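Local coordinates for protein ribosomal RNA methyltransferase, putative (Plasmodium falciparum, PDB 2PLW) that probably methylates ribosomal RNA at a uridine 2'-hydroxyl, as an RlmE-family enzyme that binds S-adenosylmethionine in a Rossmann-like domain, at residues Tyr166-Thr177 against Ile189-Arg199. Residues are numbered along the deposited sequence; the frame is centred on the assembly and turned at random.
Sequences YLKGMFQLVHTT and IYLVCKNFLGR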
# COMPACT_ATOMS: atom_id res chain seq x y z
N TYR A 166 -16.70 2.28 1.93
CA TYR A 166 -16.30 1.24 2.84
C TYR A 166 -15.12 1.70 3.70
O TYR A 166 -15.09 1.51 4.92
CB TYR A 166 -15.95 -0.01 2.03
CG TYR A 166 -15.56 -1.18 2.89
CD1 TYR A 166 -16.42 -1.69 3.85
CD2 TYR A 166 -14.31 -1.78 2.73
CE1 TYR A 166 -16.05 -2.79 4.65
CE2 TYR A 166 -13.94 -2.86 3.51
CZ TYR A 166 -14.80 -3.36 4.46
OH TYR A 166 -14.39 -4.44 5.21
N LEU A 167 -14.14 2.34 3.06
CA LEU A 167 -12.95 2.81 3.79
C LEU A 167 -13.27 3.92 4.78
O LEU A 167 -12.65 4.00 5.84
CB LEU A 167 -11.87 3.24 2.79
CG LEU A 167 -11.22 2.05 2.07
CD1 LEU A 167 -10.52 2.50 0.80
CD2 LEU A 167 -10.24 1.27 2.95
N LYS A 168 -14.25 4.75 4.45
CA LYS A 168 -14.73 5.83 5.32
C LYS A 168 -15.32 5.26 6.60
O LYS A 168 -15.50 5.97 7.58
CB LYS A 168 -15.77 6.68 4.61
CG LYS A 168 -15.19 7.62 3.58
CD LYS A 168 -16.26 8.46 2.93
CE LYS A 168 -15.64 9.47 2.00
NZ LYS A 168 -16.72 10.36 1.46
N GLY A 169 -15.61 3.96 6.59
CA GLY A 169 -16.05 3.28 7.78
C GLY A 169 -14.92 2.92 8.73
O GLY A 169 -15.18 2.47 9.84
N MET A 170 -13.67 3.10 8.32
CA MET A 170 -12.59 2.79 9.23
C MET A 170 -11.51 3.87 9.38
O MET A 170 -10.63 3.73 10.23
CB MET A 170 -12.01 1.40 8.95
CG MET A 170 -11.37 1.19 7.64
SD MET A 170 -11.27 -0.61 7.32
CE MET A 170 -12.40 -0.78 5.97
N PHE A 171 -11.58 4.90 8.55
CA PHE A 171 -10.66 6.03 8.60
C PHE A 171 -11.42 7.33 8.82
O PHE A 171 -12.55 7.49 8.35
CB PHE A 171 -9.88 6.17 7.29
CG PHE A 171 -8.88 5.10 7.08
CD1 PHE A 171 -7.56 5.27 7.49
CD2 PHE A 171 -9.25 3.88 6.48
CE1 PHE A 171 -6.62 4.27 7.29
CE2 PHE A 171 -8.32 2.86 6.27
CZ PHE A 171 -6.99 3.05 6.68
N GLN A 172 -10.77 8.28 9.48
CA GLN A 172 -11.40 9.57 9.64
C GLN A 172 -11.75 10.20 8.30
O GLN A 172 -12.86 10.72 8.15
CB GLN A 172 -10.51 10.50 10.43
CG GLN A 172 -11.20 11.83 10.72
CD GLN A 172 -10.21 12.84 11.20
OE1 GLN A 172 -9.10 12.49 11.54
NE2 GLN A 172 -10.59 14.13 11.18
N LEU A 173 -10.81 10.18 7.35
CA LEU A 173 -11.03 10.79 6.03
C LEU A 173 -10.51 9.91 4.91
O LEU A 173 -9.47 9.27 5.05
CB LEU A 173 -10.37 12.17 5.87
CG LEU A 173 -9.99 13.24 6.89
CD1 LEU A 173 -8.55 13.08 7.32
CD2 LEU A 173 -10.16 14.62 6.23
N VAL A 174 -11.20 9.93 3.77
CA VAL A 174 -10.76 9.20 2.59
C VAL A 174 -10.94 10.08 1.37
O VAL A 174 -12.04 10.61 1.14
CB VAL A 174 -11.56 7.88 2.39
CG1 VAL A 174 -11.06 7.15 1.15
CG2 VAL A 174 -11.42 6.97 3.62
N HIS A 175 -9.87 10.21 0.59
CA HIS A 175 -9.83 11.08 -0.60
C HIS A 175 -9.55 10.24 -1.83
O HIS A 175 -8.79 9.28 -1.78
CB HIS A 175 -8.73 12.15 -0.46
CG HIS A 175 -8.75 12.88 0.84
ND1 HIS A 175 -8.11 12.42 1.97
CD2 HIS A 175 -9.34 14.05 1.20
CE1 HIS A 175 -8.30 13.27 2.97
NE2 HIS A 175 -9.05 14.27 2.52
N THR A 176 -10.19 10.58 -2.95
CA THR A 176 -9.81 10.00 -4.22
C THR A 176 -8.92 11.02 -4.95
O THR A 176 -9.27 12.21 -5.05
CB THR A 176 -11.03 9.64 -5.08
OG1 THR A 176 -11.98 8.92 -4.29
CG2 THR A 176 -10.62 8.76 -6.23
N THR A 177 -7.78 10.56 -5.45
CA THR A 177 -6.89 11.43 -6.21
C THR A 177 -7.42 11.56 -7.65
O THR A 177 -8.32 10.83 -8.04
CB THR A 177 -5.46 10.87 -6.24
OG1 THR A 177 -5.44 9.67 -7.03
CG2 THR A 177 -4.99 10.54 -4.84
N ILE A 189 -6.53 5.49 -10.00
CA ILE A 189 -6.61 6.50 -8.96
C ILE A 189 -5.98 5.88 -7.73
O ILE A 189 -5.75 4.67 -7.71
CB ILE A 189 -8.08 6.92 -8.62
CG1 ILE A 189 -8.97 5.70 -8.28
CG2 ILE A 189 -8.72 7.75 -9.76
CD1 ILE A 189 -9.16 5.49 -6.79
N TYR A 190 -5.70 6.72 -6.74
CA TYR A 190 -5.35 6.23 -5.41
C TYR A 190 -6.44 6.64 -4.44
O TYR A 190 -6.95 7.75 -4.51
CB TYR A 190 -4.00 6.78 -4.95
CG TYR A 190 -2.83 6.29 -5.77
CD1 TYR A 190 -2.16 5.10 -5.43
CD2 TYR A 190 -2.37 7.02 -6.87
CE1 TYR A 190 -1.07 4.65 -6.16
CE2 TYR A 190 -1.27 6.57 -7.62
CZ TYR A 190 -0.64 5.38 -7.26
OH TYR A 190 0.44 4.97 -8.02
N LEU A 191 -6.80 5.72 -3.53
CA LEU A 191 -7.64 6.06 -2.39
C LEU A 191 -6.69 6.38 -1.24
O LEU A 191 -5.90 5.54 -0.85
CB LEU A 191 -8.59 4.92 -2.03
CG LEU A 191 -9.57 4.51 -3.15
CD1 LEU A 191 -10.09 3.06 -2.95
CD2 LEU A 191 -10.72 5.50 -3.25
N VAL A 192 -6.73 7.62 -0.78
CA VAL A 192 -5.87 8.11 0.30
C VAL A 192 -6.65 8.17 1.59
O VAL A 192 -7.62 8.94 1.72
CB VAL A 192 -5.31 9.53 -0.06
CG1 VAL A 192 -4.39 10.01 1.06
CG2 VAL A 192 -4.55 9.45 -1.35
N CYS A 193 -6.25 7.37 2.58
CA CYS A 193 -7.03 7.21 3.78
C CYS A 193 -6.20 7.65 4.96
O CYS A 193 -5.11 7.13 5.19
CB CYS A 193 -7.39 5.72 3.97
SG CYS A 193 -8.15 4.98 2.49
N LYS A 194 -6.75 8.60 5.72
CA LYS A 194 -6.06 9.20 6.84
C LYS A 194 -6.75 8.96 8.16
O LYS A 194 -7.97 9.10 8.29
CB LYS A 194 -5.90 10.70 6.57
CG LYS A 194 -5.27 11.01 5.20
CD LYS A 194 -3.74 11.00 5.22
CE LYS A 194 -3.14 12.30 5.78
NZ LYS A 194 -3.06 13.44 4.80
N ASN A 195 -5.92 8.58 9.14
CA ASN A 195 -6.28 8.44 10.53
C ASN A 195 -7.19 7.23 10.74
O ASN A 195 -8.39 7.33 10.95
CB ASN A 195 -6.83 9.78 11.12
CG ASN A 195 -6.97 9.74 12.62
OD1 ASN A 195 -6.33 8.94 13.30
ND2 ASN A 195 -7.81 10.63 13.16
N PHE A 196 -6.54 6.05 10.70
CA PHE A 196 -7.26 4.82 10.99
C PHE A 196 -7.88 4.87 12.38
O PHE A 196 -7.17 5.07 13.37
CB PHE A 196 -6.30 3.63 10.92
CG PHE A 196 -7.01 2.29 11.12
CD1 PHE A 196 -7.87 1.81 10.13
CD2 PHE A 196 -6.81 1.52 12.27
CE1 PHE A 196 -8.53 0.56 10.29
CE2 PHE A 196 -7.46 0.30 12.45
CZ PHE A 196 -8.32 -0.18 11.46
N LEU A 197 -9.19 4.64 12.43
CA LEU A 197 -9.92 4.62 13.69
C LEU A 197 -10.48 3.25 14.06
O LEU A 197 -11.08 3.11 15.13
CB LEU A 197 -11.09 5.64 13.65
CG LEU A 197 -10.69 7.09 13.38
CD1 LEU A 197 -11.92 7.94 13.09
CD2 LEU A 197 -9.86 7.64 14.50
N GLY A 198 -10.33 2.27 13.18
CA GLY A 198 -11.03 0.98 13.36
C GLY A 198 -12.49 1.11 12.96
O GLY A 198 -12.95 2.19 12.57
N ARG A 199 -13.24 0.02 13.10
CA ARG A 199 -14.67 0.04 12.72
C ARG A 199 -15.56 0.51 13.86
O ARG A 199 -15.16 0.48 15.03
CB ARG A 199 -15.15 -1.32 12.23
CG ARG A 199 -14.06 -2.25 11.71
CD ARG A 199 -14.59 -3.10 10.58
NE ARG A 199 -14.70 -2.30 9.37
CZ ARG A 199 -15.35 -2.66 8.27
NH1 ARG A 199 -15.98 -3.83 8.19
NH2 ARG A 199 -15.37 -1.83 7.24
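Residues 173-176 and 189-194 pair as antiparallel strands, their directions 162° apart, with paired backbone bonds at Leu173-Lys194 and His175-Val192; a classic beta bulge sets Gln172 and Leu173 together opposite Lys194. At the far end Thr177 replaces one carbonyl with its hydroxyl: OG1, between N and the carbonyl carbon (chi1 69°), accepts from Tyr190 N at 3.0 Å. On the face of Phe171, Val174 and Cys193, the Phe171 ring is clasped from both sides. Cys193 CB sits over its middle, 3.4 Å from the centroid, a place for a slim residue, while the edge of Phe196 meets the opposite face T-shaped, planes 67° apart. Cys193 SG, suited to apolar surroundings, lies 3.8 Å from Leu167 CD1. Beside the bulge, where the amides lie near the surface, Asn195 ND2 gives Gln172 OE1 a nearly straight bond of 2.8 Å; OE1 lies in the Asn195 amide plane. Met170 O accepts from Leu197 N (2.8 Å) and weakly from Gly198 N, whose positive phi suits glycine. This hairpin ends the sheet of the FtsJ-like methyltransferase domain: strand 188-196 runs antiparallel to strand 148-155, where Tyr190, its OH bonded to Asp113, touches Lys153, the predicted proton acceptor; helix 122-143 covers Leu167 and Phe171, and across the sheet Val192 and Thr177 meet Tyr17 of helix 7-17.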